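Local structure of cellulase (Soil metagenome, 5I2U) at residues W78-A90 / W314-N326. The protein probably hydrolyses the beta-1,4-glucosidic bonds of cellulose, as a halotolerant glycoside hydrolase of family 5. Residues are numbered along the deposited sequence; the frame is centred on the assembly and turned at random.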
loop_
_atom_site.group_PDB
_atom_site.type_symbol
_atom_site.label_atom_id
_atom_site.label_comp_id
_atom_site.label_asym_id
_atom_site.label_seq_id
_atom_site.Cartn_x
_atom_site.Cartn_y
_atom_site.Cartn_z
ATOM N N TRP A 78 1.479 15.190 9.194
ATOM C CA TRP A 78 2.339 14.710 10.265
ATOM C C TRP A 78 3.154 13.452 9.851
ATOM O O TRP A 78 4.329 13.339 10.199
ATOM C CB TRP A 78 1.550 14.458 11.561
ATOM C CG TRP A 78 2.450 14.077 12.740
ATOM C CD1 TRP A 78 2.615 12.822 13.275
ATOM C CD2 TRP A 78 3.306 14.947 13.495
ATOM N NE1 TRP A 78 3.508 12.864 14.317
ATOM C CE2 TRP A 78 3.951 14.153 14.475
ATOM C CE3 TRP A 78 3.585 16.324 13.447
ATOM C CZ2 TRP A 78 4.868 14.686 15.395
ATOM C CZ3 TRP A 78 4.497 16.858 14.365
ATOM C CH2 TRP A 78 5.120 16.036 15.330
ATOM N N LEU A 79 2.536 12.518 9.142
ATOM C CA LEU A 79 3.269 11.344 8.638
ATOM C C LEU A 79 4.372 11.740 7.669
ATOM O O LEU A 79 5.436 11.126 7.658
ATOM C CB LEU A 79 2.326 10.345 7.964
ATOM C CG LEU A 79 1.386 9.609 8.935
ATOM C CD1 LEU A 79 0.244 8.972 8.169
ATOM C CD2 LEU A 79 2.137 8.559 9.751
ATOM N N ALA A 80 4.092 12.747 6.845
ATOM C CA ALA A 80 5.063 13.266 5.894
ATOM C C ALA A 80 6.220 13.951 6.619
ATOM O O ALA A 80 7.384 13.633 6.370
ATOM C CB ALA A 80 4.399 14.229 4.912
ATOM N N ASP A 81 5.890 14.870 7.525
ATOM C CA ASP A 81 6.891 15.723 8.180
ATOM C C ASP A 81 7.695 15.008 9.269
ATOM O O ASP A 81 8.914 15.059 9.253
ATOM C CB ASP A 81 6.235 16.987 8.762
ATOM C CG ASP A 81 5.660 17.895 7.689
ATOM O OD1 ASP A 81 5.999 17.742 6.498
ATOM O OD2 ASP A 81 4.869 18.785 8.034
ATOM N N ASP A 82 7.017 14.350 10.205
ATOM C CA ASP A 82 7.683 13.748 11.362
ATOM C C ASP A 82 8.168 12.308 11.124
ATOM O O ASP A 82 9.278 11.962 11.557
ATOM C CB ASP A 82 6.769 13.791 12.576
ATOM C CG ASP A 82 7.443 13.269 13.820
ATOM O OD1 ASP A 82 8.472 13.845 14.228
ATOM O OD2 ASP A 82 6.958 12.266 14.378
ATOM N N TRP A 83 7.350 11.475 10.463
ATOM C CA TRP A 83 7.744 10.072 10.164
ATOM C C TRP A 83 8.562 9.961 8.870
ATOM O O TRP A 83 9.167 8.924 8.612
ATOM C CB TRP A 83 6.523 9.139 10.074
ATOM C CG TRP A 83 5.861 8.832 11.378
ATOM C CD1 TRP A 83 5.796 9.635 12.481
ATOM C CD2 TRP A 83 5.141 7.643 11.704
ATOM N NE1 TRP A 83 5.100 9.014 13.477
ATOM C CE2 TRP A 83 4.678 7.788 13.029
ATOM C CE3 TRP A 83 4.833 6.472 11.003
ATOM C CZ2 TRP A 83 3.919 6.795 13.674
ATOM C CZ3 TRP A 83 4.100 5.478 11.644
ATOM C CH2 TRP A 83 3.644 5.651 12.973
ATOM N N LYS A 84 8.571 11.027 8.076
ATOM C CA LYS A 84 9.257 11.069 6.780
ATOM C C LYS A 84 8.682 10.074 5.772
ATOM O O LYS A 84 9.414 9.550 4.936
ATOM C CB LYS A 84 10.781 10.892 6.928
ATOM C CG LYS A 84 11.436 11.800 7.956
ATOM C CD LYS A 84 11.321 13.268 7.586
ATOM C CE LYS A 84 12.182 14.122 8.519
ATOM N NZ LYS A 84 11.822 15.564 8.459
ATOM N N CYS A 85 7.369 9.840 5.831
ATOM C CA CYS A 85 6.717 9.015 4.826
ATOM C C CYS A 85 6.821 9.706 3.467
ATOM O O CYS A 85 6.564 10.915 3.341
ATOM C CB CYS A 85 5.248 8.750 5.171
ATOM S SG CYS A 85 4.993 7.785 6.679
ATOM N N THR A 86 7.266 8.941 2.476
ATOM C CA THR A 86 7.255 9.354 1.078
ATOM C C THR A 86 6.048 8.785 0.365
ATOM O O THR A 86 5.765 9.169 -0.779
ATOM C CB THR A 86 8.556 8.923 0.357
ATOM O OG1 THR A 86 8.843 7.533 0.619
ATOM C CG2 THR A 86 9.719 9.773 0.842
ATOM N N VAL A 87 5.358 7.843 1.022
ATOM C CA VAL A 87 4.101 7.321 0.546
ATOM C C VAL A 87 3.122 7.152 1.723
ATOM O O VAL A 87 3.530 6.892 2.845
ATOM C CB VAL A 87 4.302 5.990 -0.240
ATOM C CG1 VAL A 87 4.746 4.854 0.668
ATOM C CG2 VAL A 87 3.034 5.604 -0.994
ATOM N N VAL A 88 1.833 7.322 1.436
ATOM C CA VAL A 88 0.750 7.051 2.385
ATOM C C VAL A 88 -0.310 6.221 1.692
ATOM O O VAL A 88 -0.626 6.453 0.536
ATOM C CB VAL A 88 0.144 8.337 2.980
ATOM C CG1 VAL A 88 1.176 8.957 3.887
ATOM C CG2 VAL A 88 -0.269 9.329 1.904
ATOM N N ARG A 89 -0.831 5.222 2.385
ATOM C CA ARG A 89 -1.818 4.326 1.780
ATOM C C ARG A 89 -3.149 4.540 2.451
ATOM O O ARG A 89 -3.229 4.576 3.691
ATOM C CB ARG A 89 -1.339 2.874 1.892
ATOM C CG ARG A 89 -2.252 1.792 1.331
ATOM C CD ARG A 89 -1.475 0.480 1.387
ATOM N NE ARG A 89 -2.149 -0.739 0.923
ATOM C CZ ARG A 89 -2.630 -1.727 1.690
ATOM N NH1 ARG A 89 -2.635 -1.649 3.028
ATOM N NH2 ARG A 89 -3.149 -2.801 1.108
ATOM N N ALA A 90 -4.171 4.721 1.620
ATOM C CA ALA A 90 -5.549 4.893 2.059
ATOM C C ALA A 90 -6.283 3.573 1.867
ATOM O O ALA A 90 -6.563 3.171 0.737
ATOM C CB ALA A 90 -6.223 6.012 1.265
ATOM N N TRP A 314 5.525 -1.094 18.019
ATOM C CA TRP A 314 5.502 -1.188 16.545
ATOM C C TRP A 314 5.471 0.184 15.857
ATOM O O TRP A 314 6.040 0.352 14.778
ATOM C CB TRP A 314 4.341 -2.087 16.096
ATOM C CG TRP A 314 4.054 -2.117 14.629
ATOM C CD1 TRP A 314 2.853 -1.918 14.061
ATOM C CD2 TRP A 314 4.980 -2.331 13.549
ATOM N NE1 TRP A 314 2.938 -2.009 12.698
ATOM C CE2 TRP A 314 4.238 -2.266 12.355
ATOM C CE3 TRP A 314 6.359 -2.589 13.478
ATOM C CZ2 TRP A 314 4.822 -2.424 11.096
ATOM C CZ3 TRP A 314 6.944 -2.767 12.226
ATOM C CH2 TRP A 314 6.171 -2.677 11.053
ATOM N N GLY A 315 4.818 1.160 16.487
ATOM C CA GLY A 315 4.829 2.551 16.024
ATOM C C GLY A 315 6.225 3.147 16.026
ATOM O O GLY A 315 6.661 3.719 15.025
ATOM N N LYS A 316 6.924 2.999 17.146
ATOM C CA LYS A 316 8.297 3.472 17.258
ATOM C C LYS A 316 9.226 2.810 16.236
ATOM O O LYS A 316 10.047 3.487 15.598
ATOM C CB LYS A 316 8.833 3.240 18.679
ATOM C CG LYS A 316 8.210 4.124 19.751
ATOM C CD LYS A 316 8.873 3.876 21.102
ATOM C CE LYS A 316 8.395 4.836 22.185
ATOM N NZ LYS A 316 7.063 4.429 22.727
ATOM N N LEU A 317 9.117 1.491 16.122
ATOM C CA LEU A 317 9.921 0.723 15.187
ATOM C C LEU A 317 9.647 1.119 13.725
ATOM O O LEU A 317 10.583 1.219 12.916
ATOM C CB LEU A 317 9.656 -0.769 15.391
ATOM C CG LEU A 317 10.438 -1.757 14.529
ATOM C CD1 LEU A 317 11.933 -1.524 14.679
ATOM C CD2 LEU A 317 10.077 -3.183 14.913
ATOM N N THR A 318 8.374 1.354 13.401
ATOM C CA THR A 318 7.980 1.835 12.068
ATOM C C THR A 318 8.517 3.247 11.791
ATOM O O THR A 318 9.080 3.510 10.728
ATOM C CB THR A 318 6.430 1.835 11.886
ATOM O OG1 THR A 318 5.921 0.497 11.999
ATOM C CG2 THR A 318 6.033 2.391 10.530
ATOM N N ARG A 319 8.316 4.154 12.736
ATOM C CA ARG A 319 8.767 5.530 12.576
ATOM C C ARG A 319 10.263 5.569 12.344
ATOM O O ARG A 319 10.726 6.251 11.433
ATOM C CB ARG A 319 8.393 6.366 13.803
ATOM C CG ARG A 319 8.738 7.837 13.693
ATOM C CD ARG A 319 8.241 8.617 14.895
ATOM N NE ARG A 319 8.727 9.992 14.868
ATOM C CZ ARG A 319 9.960 10.372 15.223
ATOM N NH1 ARG A 319 10.881 9.488 15.643
ATOM N NH2 ARG A 319 10.276 11.655 15.167
ATOM N N ASN A 320 11.010 4.847 13.175
ATOM C CA ASN A 320 12.470 4.814 13.064
ATOM C C ASN A 320 12.918 4.192 11.765
ATOM O O ASN A 320 13.807 4.729 11.110
ATOM C CB ASN A 320 13.126 4.068 14.237
ATOM C CG ASN A 320 13.007 4.815 15.555
ATOM O OD1 ASN A 320 12.972 6.042 15.597
ATOM N ND2 ASN A 320 12.939 4.070 16.639
ATOM N N SER A 321 12.296 3.074 11.402
ATOM C CA SER A 321 12.584 2.391 10.145
ATOM C C SER A 321 12.421 3.323 8.956
ATOM O O SER A 321 13.275 3.364 8.069
ATOM C CB SER A 321 11.672 1.160 9.959
ATOM O OG SER A 321 12.095 0.049 10.739
ATOM N N ILE A 322 11.328 4.077 8.942
ATOM C CA ILE A 322 11.043 4.955 7.820
ATOM C C ILE A 322 11.990 6.152 7.820
ATOM O O ILE A 322 12.462 6.551 6.762
ATOM C CB ILE A 322 9.557 5.409 7.795
ATOM C CG1 ILE A 322 8.648 4.202 7.605
ATOM C CG2 ILE A 322 9.292 6.400 6.661
ATOM C CD1 ILE A 322 7.207 4.454 7.977
ATOM N N ARG A 323 12.242 6.720 8.992
ATOM C CA ARG A 323 13.104 7.912 9.125
ATOM C C ARG A 323 14.569 7.670 8.750
ATOM O O ARG A 323 15.186 8.525 8.125
ATOM C CB ARG A 323 13.045 8.475 10.545
ATOM C CG ARG A 323 11.816 9.310 10.824
ATOM C CD ARG A 323 11.763 9.666 12.298
ATOM N NE ARG A 323 12.914 10.488 12.653
ATOM C CZ ARG A 323 13.021 11.812 12.472
ATOM N NH1 ARG A 323 12.020 12.543 11.968
ATOM N NH2 ARG A 323 14.157 12.419 12.822
ATOM N N ASN A 324 15.109 6.514 9.128
ATOM C CA ASN A 324 16.507 6.204 8.853
ATOM C C ASN A 324 16.708 5.845 7.363
ATOM O O ASN A 324 17.690 6.262 6.749
ATOM C CB ASN A 324 17.069 5.207 9.899
ATOM C CG ASN A 324 17.924 4.090 9.299
ATOM O OD1 ASN A 324 17.420 3.210 8.600
ATOM N ND2 ASN A 324 19.216 4.096 9.616
ATOM N N ALA A 325 15.758 5.112 6.781
ATOM C CA ALA A 325 15.745 4.835 5.336
ATOM C C ALA A 325 15.598 6.116 4.489
ATOM O O ALA A 325 16.300 6.266 3.501
ATOM C CB ALA A 325 14.637 3.843 5.001
ATOM N N ASN A 326 14.689 7.015 4.882
ATOM C CA ASN A 326 14.541 8.345 4.254
ATOM C C ASN A 326 15.284 9.423 5.034
ATOM O O ASN A 326 15.212 10.597 4.696
ATOM C CB ASN A 326 13.065 8.753 4.145
ATOM C CG ASN A 326 12.245 7.790 3.306
ATOM O OD1 ASN A 326 12.745 7.204 2.337
ATOM N ND2 ASN A 326 10.969 7.643 3.653
#
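W83 CA lies 5.2 Å from R319 CA, and K84 CA 5.5 Å from R323 CA, so the two pairs sit one helical turn apart on the C-terminal helix 313-325. In this (beta/alpha)8 TIM barrel, the turn between the first barrel helix, 73-81, and the second strand, 87-93, where K84 takes positive phi, meets the last helix, which follows the eighth strand, 281-286. R319 supplies two of the four hydrogen bonds across the contact. Its chain leaves with CG anti to the backbone N (chi1 -176°) and runs extended over one face of the W83 indole, CG 3.7 Å from the centroid of the five-membered ring, a CH-pi contact; L79 CD2 lies over the opposite face, toward its rim. The guanidinium, perpendicular to the ring, grips D82 side-on: NE donates to OD2 at 2.9 Å and NH2 to OD1 at 3.0 Å, both nearly straight, although the oxygens are met from above the carboxylate plane. Cut back to an alanine, this position would probably leave the D82 carboxylate without its salt-bridge partner and lose the aliphatic packing on W83. R323 CD packs over the R319 guanidinium, and the R323 chain, bent at chi3 (63°), brings NH1 to D82 O for a 2.8 Å hydrogen bond. I322 CD1 lies 4.2 Å from C85 SG. T86 OG1 is hydrogen-bonded to the backbone N of R57, and R57 NH1 to N326 OD1. N326 ND2 donates to K84 O at 2.8 Å, nearly in line with the carbonyl bond, though the N-H is bent at 142°.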